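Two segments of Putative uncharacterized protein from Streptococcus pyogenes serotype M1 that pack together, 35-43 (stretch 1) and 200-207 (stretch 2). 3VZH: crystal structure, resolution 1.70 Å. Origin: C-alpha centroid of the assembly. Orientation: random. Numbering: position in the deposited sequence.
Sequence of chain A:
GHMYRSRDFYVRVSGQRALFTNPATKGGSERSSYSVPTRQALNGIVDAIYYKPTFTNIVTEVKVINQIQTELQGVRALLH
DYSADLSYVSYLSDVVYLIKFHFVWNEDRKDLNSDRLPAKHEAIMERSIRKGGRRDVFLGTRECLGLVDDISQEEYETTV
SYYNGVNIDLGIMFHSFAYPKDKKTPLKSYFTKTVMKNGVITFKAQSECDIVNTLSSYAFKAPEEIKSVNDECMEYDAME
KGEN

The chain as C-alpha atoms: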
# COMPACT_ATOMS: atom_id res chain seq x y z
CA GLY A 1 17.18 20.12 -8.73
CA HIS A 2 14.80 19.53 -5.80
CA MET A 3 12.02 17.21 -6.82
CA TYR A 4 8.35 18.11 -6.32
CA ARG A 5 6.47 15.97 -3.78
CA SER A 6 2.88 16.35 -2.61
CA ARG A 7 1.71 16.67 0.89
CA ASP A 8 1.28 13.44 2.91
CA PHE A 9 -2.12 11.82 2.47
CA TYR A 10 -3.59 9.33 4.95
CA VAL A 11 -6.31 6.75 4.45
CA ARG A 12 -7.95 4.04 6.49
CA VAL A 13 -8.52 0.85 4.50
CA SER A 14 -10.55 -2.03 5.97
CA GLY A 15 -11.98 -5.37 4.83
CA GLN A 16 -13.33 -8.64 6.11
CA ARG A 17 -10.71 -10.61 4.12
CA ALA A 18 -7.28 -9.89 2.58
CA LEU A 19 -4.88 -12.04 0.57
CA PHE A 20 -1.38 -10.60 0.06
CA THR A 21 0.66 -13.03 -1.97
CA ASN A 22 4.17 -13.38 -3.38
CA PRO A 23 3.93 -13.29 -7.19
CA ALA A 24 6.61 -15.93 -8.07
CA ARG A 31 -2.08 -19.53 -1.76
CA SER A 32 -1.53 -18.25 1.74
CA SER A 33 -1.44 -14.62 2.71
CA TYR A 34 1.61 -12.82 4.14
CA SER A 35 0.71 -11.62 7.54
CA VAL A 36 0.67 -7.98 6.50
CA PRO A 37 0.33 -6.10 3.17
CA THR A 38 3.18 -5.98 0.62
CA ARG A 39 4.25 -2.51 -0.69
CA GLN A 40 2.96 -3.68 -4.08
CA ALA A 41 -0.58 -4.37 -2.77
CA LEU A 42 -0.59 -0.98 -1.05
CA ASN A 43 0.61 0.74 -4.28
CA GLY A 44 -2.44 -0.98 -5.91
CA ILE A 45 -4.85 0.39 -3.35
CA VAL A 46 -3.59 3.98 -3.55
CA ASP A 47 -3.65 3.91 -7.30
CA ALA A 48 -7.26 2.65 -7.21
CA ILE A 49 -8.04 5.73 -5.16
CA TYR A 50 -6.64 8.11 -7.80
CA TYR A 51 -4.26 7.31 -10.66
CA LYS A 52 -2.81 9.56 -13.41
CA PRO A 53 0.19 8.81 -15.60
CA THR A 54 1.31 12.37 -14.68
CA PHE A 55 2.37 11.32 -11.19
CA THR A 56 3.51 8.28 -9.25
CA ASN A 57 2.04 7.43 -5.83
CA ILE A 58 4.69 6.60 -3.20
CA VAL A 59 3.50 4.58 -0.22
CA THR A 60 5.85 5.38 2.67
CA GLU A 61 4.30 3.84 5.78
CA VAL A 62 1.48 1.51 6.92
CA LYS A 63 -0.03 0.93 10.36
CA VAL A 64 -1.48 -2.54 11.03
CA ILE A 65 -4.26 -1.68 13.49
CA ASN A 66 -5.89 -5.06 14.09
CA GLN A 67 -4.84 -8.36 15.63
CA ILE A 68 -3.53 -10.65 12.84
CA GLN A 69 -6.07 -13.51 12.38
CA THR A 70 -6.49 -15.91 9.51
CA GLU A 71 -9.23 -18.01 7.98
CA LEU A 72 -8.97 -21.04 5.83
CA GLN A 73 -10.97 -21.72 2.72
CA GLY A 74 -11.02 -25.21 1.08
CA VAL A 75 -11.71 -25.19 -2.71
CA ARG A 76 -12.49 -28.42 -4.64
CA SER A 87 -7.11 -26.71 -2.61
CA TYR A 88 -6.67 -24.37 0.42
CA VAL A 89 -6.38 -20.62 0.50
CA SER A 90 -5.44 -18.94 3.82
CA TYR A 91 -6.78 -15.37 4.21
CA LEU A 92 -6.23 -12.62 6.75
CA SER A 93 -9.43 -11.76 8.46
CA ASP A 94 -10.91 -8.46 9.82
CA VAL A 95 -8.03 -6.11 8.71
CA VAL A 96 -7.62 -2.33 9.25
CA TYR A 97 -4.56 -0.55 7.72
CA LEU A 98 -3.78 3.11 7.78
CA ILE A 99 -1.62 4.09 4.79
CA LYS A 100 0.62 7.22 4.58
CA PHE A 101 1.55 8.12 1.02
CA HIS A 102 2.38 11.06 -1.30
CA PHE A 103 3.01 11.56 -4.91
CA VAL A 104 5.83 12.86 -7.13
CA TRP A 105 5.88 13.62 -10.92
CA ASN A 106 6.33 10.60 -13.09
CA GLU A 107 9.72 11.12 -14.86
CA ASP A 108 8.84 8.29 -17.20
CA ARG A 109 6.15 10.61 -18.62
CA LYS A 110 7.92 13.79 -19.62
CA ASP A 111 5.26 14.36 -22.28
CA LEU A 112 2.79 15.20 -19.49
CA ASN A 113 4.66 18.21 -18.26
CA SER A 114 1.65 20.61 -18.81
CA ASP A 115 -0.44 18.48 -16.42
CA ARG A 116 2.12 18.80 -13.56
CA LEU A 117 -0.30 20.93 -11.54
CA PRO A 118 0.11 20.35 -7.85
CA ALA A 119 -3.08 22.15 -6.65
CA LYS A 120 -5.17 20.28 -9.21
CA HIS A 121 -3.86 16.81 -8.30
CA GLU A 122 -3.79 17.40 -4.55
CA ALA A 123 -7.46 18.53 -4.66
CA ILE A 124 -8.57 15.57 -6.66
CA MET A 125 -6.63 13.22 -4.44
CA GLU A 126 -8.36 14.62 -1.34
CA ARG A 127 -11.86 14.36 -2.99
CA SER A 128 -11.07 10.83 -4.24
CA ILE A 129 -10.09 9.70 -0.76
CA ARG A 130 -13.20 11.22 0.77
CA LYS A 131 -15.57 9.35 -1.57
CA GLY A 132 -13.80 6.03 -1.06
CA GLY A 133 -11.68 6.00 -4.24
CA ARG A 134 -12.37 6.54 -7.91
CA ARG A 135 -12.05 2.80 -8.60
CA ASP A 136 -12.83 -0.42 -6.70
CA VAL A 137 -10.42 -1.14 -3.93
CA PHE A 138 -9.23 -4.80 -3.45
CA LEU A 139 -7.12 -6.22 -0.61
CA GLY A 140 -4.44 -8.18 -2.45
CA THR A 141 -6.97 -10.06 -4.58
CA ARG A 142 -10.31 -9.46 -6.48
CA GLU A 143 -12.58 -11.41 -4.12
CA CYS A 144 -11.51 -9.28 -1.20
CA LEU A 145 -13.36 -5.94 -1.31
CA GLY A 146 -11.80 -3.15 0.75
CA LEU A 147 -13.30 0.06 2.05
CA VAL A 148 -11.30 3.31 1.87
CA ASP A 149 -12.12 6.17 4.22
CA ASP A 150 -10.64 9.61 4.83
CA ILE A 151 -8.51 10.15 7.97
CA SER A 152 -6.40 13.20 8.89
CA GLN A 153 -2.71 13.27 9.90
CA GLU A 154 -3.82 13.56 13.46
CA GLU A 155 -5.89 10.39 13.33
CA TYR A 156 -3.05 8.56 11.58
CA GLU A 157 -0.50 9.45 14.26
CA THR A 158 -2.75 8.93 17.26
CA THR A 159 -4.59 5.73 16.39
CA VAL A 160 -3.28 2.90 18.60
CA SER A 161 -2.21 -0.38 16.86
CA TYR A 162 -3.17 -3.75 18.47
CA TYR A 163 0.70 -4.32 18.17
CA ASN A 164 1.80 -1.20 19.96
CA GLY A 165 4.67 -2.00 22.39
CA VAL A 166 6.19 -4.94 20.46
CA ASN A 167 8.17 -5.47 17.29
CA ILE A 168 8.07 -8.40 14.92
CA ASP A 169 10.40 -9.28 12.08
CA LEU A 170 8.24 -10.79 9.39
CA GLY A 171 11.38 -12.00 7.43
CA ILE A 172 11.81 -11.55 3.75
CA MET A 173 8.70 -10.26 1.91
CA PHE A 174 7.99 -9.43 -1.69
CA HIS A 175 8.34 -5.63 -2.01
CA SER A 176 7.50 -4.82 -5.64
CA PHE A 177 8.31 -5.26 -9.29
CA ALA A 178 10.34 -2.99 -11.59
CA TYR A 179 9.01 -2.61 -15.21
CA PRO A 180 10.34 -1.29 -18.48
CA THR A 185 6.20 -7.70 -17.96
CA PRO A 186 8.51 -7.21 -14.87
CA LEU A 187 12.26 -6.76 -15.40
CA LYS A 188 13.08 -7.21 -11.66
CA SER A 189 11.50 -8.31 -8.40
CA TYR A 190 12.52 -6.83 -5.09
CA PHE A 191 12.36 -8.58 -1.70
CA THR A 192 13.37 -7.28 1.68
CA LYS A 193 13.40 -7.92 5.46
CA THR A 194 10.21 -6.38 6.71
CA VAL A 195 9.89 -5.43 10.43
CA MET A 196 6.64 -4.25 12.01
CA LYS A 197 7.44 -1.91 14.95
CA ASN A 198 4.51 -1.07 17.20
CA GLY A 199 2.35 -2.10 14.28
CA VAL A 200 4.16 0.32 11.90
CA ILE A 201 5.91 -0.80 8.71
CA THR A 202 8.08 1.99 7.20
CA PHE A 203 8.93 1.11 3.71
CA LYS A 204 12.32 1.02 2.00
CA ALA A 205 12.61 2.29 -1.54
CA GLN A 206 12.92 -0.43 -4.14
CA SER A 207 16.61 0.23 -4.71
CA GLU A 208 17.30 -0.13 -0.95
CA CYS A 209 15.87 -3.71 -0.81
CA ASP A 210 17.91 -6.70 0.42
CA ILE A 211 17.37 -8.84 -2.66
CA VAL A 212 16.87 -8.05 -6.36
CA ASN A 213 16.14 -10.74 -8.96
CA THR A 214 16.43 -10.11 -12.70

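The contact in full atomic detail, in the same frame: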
# COMPACT_ATOMS: atom_id res chain seq x y z
N SER A 35 1.45 -12.07 6.39
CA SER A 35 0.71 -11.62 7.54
C SER A 35 0.33 -10.17 7.49
O SER A 35 -0.44 -9.71 8.34
CB SER A 35 1.62 -11.80 8.80
OG SER A 35 2.03 -13.15 8.95
N VAL A 36 0.96 -9.40 6.60
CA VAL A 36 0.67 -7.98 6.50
C VAL A 36 0.73 -7.62 4.99
O VAL A 36 1.20 -8.41 4.18
CB VAL A 36 1.67 -7.10 7.32
CG1 VAL A 36 1.65 -7.48 8.81
CG2 VAL A 36 3.06 -7.31 6.79
N PRO A 37 0.26 -6.41 4.62
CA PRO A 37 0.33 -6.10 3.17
C PRO A 37 1.75 -5.97 2.59
O PRO A 37 2.70 -5.68 3.31
CB PRO A 37 -0.44 -4.78 3.02
CG PRO A 37 -1.00 -4.44 4.40
CD PRO A 37 -0.26 -5.29 5.42
N THR A 38 1.93 -6.32 1.31
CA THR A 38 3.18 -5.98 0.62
C THR A 38 3.09 -4.49 0.13
O THR A 38 1.95 -3.91 -0.03
CB THR A 38 3.38 -6.87 -0.61
OG1 THR A 38 2.24 -6.71 -1.43
CG2 THR A 38 3.57 -8.35 -0.17
N ARG A 39 4.24 -3.85 -0.12
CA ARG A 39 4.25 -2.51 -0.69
C ARG A 39 3.47 -2.49 -1.99
O ARG A 39 2.65 -1.56 -2.25
CB ARG A 39 5.63 -1.94 -0.88
CG ARG A 39 5.52 -0.41 -0.89
CD ARG A 39 6.53 0.27 -1.80
NE ARG A 39 6.82 1.57 -1.24
CZ ARG A 39 7.76 2.36 -1.68
NH1 ARG A 39 8.48 1.99 -2.74
NH2 ARG A 39 7.98 3.52 -1.07
N GLN A 40 3.74 -3.51 -2.80
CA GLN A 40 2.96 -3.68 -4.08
C GLN A 40 1.42 -3.62 -3.89
O GLN A 40 0.73 -2.91 -4.62
CB GLN A 40 3.34 -4.92 -4.86
CG GLN A 40 2.88 -4.91 -6.35
CD GLN A 40 3.75 -3.99 -7.23
OE1 GLN A 40 4.69 -4.45 -7.94
NE2 GLN A 40 3.45 -2.67 -7.23
N ALA A 41 0.85 -4.35 -2.92
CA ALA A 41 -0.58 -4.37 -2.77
C ALA A 41 -1.00 -2.97 -2.31
O ALA A 41 -2.10 -2.49 -2.71
CB ALA A 41 -0.98 -5.32 -1.66
N LEU A 42 -0.21 -2.32 -1.47
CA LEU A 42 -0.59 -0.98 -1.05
C LEU A 42 -0.53 0.06 -2.17
O LEU A 42 -1.47 0.93 -2.24
CB LEU A 42 0.24 -0.44 0.14
CG LEU A 42 0.20 -1.40 1.32
CD1 LEU A 42 0.99 -0.84 2.52
CD2 LEU A 42 -1.26 -1.49 1.77
N ASN A 43 0.49 -0.06 -3.03
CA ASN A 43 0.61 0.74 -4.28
C ASN A 43 -0.71 0.56 -5.09
O ASN A 43 -1.23 1.52 -5.62
CB ASN A 43 1.75 0.23 -5.17
CG ASN A 43 3.12 0.56 -4.59
OD1 ASN A 43 3.22 1.41 -3.69
ND2 ASN A 43 4.16 -0.10 -5.06
N VAL A 200 3.81 -0.63 12.97
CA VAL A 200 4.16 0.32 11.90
C VAL A 200 5.17 -0.34 10.97
O VAL A 200 6.24 -0.82 11.42
CB VAL A 200 4.82 1.61 12.44
CG1 VAL A 200 4.96 2.58 11.24
CG2 VAL A 200 3.89 2.24 13.49
N ILE A 201 4.91 -0.30 9.68
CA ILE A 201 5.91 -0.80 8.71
C ILE A 201 6.30 0.41 7.86
O ILE A 201 5.42 0.99 7.15
CB ILE A 201 5.39 -1.92 7.78
CG1 ILE A 201 5.04 -3.16 8.61
CG2 ILE A 201 6.51 -2.35 6.81
CD1 ILE A 201 4.28 -4.21 7.88
N THR A 202 7.58 0.78 7.93
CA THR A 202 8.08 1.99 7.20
C THR A 202 8.85 1.47 6.02
O THR A 202 9.91 0.78 6.18
CB THR A 202 8.97 2.90 8.08
OG1 THR A 202 8.26 3.20 9.25
CG2 THR A 202 9.33 4.28 7.41
N PHE A 203 8.35 1.75 4.85
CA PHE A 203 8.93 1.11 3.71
C PHE A 203 10.28 1.63 3.23
O PHE A 203 10.53 2.82 3.27
CB PHE A 203 7.94 1.11 2.54
CG PHE A 203 6.74 0.26 2.84
CD1 PHE A 203 6.81 -1.14 2.75
CD2 PHE A 203 5.56 0.87 3.26
CE1 PHE A 203 5.72 -1.92 3.08
CE2 PHE A 203 4.44 0.10 3.57
CZ PHE A 203 4.53 -1.31 3.47
N LYS A 204 11.09 0.69 2.71
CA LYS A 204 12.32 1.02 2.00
C LYS A 204 11.95 1.33 0.54
O LYS A 204 10.92 0.88 0.00
CB LYS A 204 13.31 -0.18 2.05
CG LYS A 204 13.93 -0.39 3.44
CD LYS A 204 15.10 -1.37 3.45
CE LYS A 204 15.80 -1.13 4.78
NZ LYS A 204 16.29 -2.35 5.43
N ALA A 205 12.79 2.10 -0.13
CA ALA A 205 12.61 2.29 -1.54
C ALA A 205 13.06 1.01 -2.25
O ALA A 205 13.83 0.18 -1.69
CB ALA A 205 13.41 3.49 -2.06
N GLN A 206 12.56 0.78 -3.46
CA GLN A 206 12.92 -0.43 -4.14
C GLN A 206 14.42 -0.64 -4.11
O GLN A 206 14.91 -1.76 -3.91
CB GLN A 206 12.49 -0.36 -5.62
CG GLN A 206 11.06 -0.75 -5.92
CD GLN A 206 10.83 -0.94 -7.44
OE1 GLN A 206 11.60 -0.47 -8.29
NE2 GLN A 206 9.76 -1.63 -7.78
N SER A 207 15.18 0.41 -4.43
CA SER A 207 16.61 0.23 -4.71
C SER A 207 17.36 -0.06 -3.40
O SER A 207 18.53 -0.46 -3.40
CB SER A 207 17.19 1.45 -5.47
OG SER A 207 17.12 2.56 -4.61
O HOH W 1 10.64 2.90 -4.67

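No direct hydrogen bond joins these two stretches; the polar link between them runs through a single water, which accepts from Arg39 NH1 at 3.0 Å and from Gln206 N at 3.1 Å. Most of the remaining contact is side-chain packing, and Arg39 and Phe203 supply the larger part of the buried surface. The aliphatic stem of Arg39 lies over one face of the Phe203 ring, with Arg39 CG 4.1 Å from the ring centroid and 16° off its normal, a CH-pi contact that lets a charged residue pack like an apolar one. Beyond the ring, the guanidinium reaches the loop backbone: Lys204 O sits over one of its faces, 3.8 Å from Arg39 NH1, while Arg39 NE and NH2 are satisfied elsewhere in the structure.

The backbones stay apart, with CA atoms 7.4 Å from each other at Arg39 and Phe203 and 9.2 Å at Val36 and Ile201, leaving room for side chains between. Val36 CG2 meets Ile201 CD1 at 3.5 Å, and one helical turn after Thr38, Leu42 CD1 touches Phe203 CZ at 3.7 Å.

Thr38, pointing away from the partner, starts the helix instead: its OG1 caps Ala41 N at 3.1 Å. The helix then presents Arg39 and Leu42, three residues apart, to the same aromatic ring.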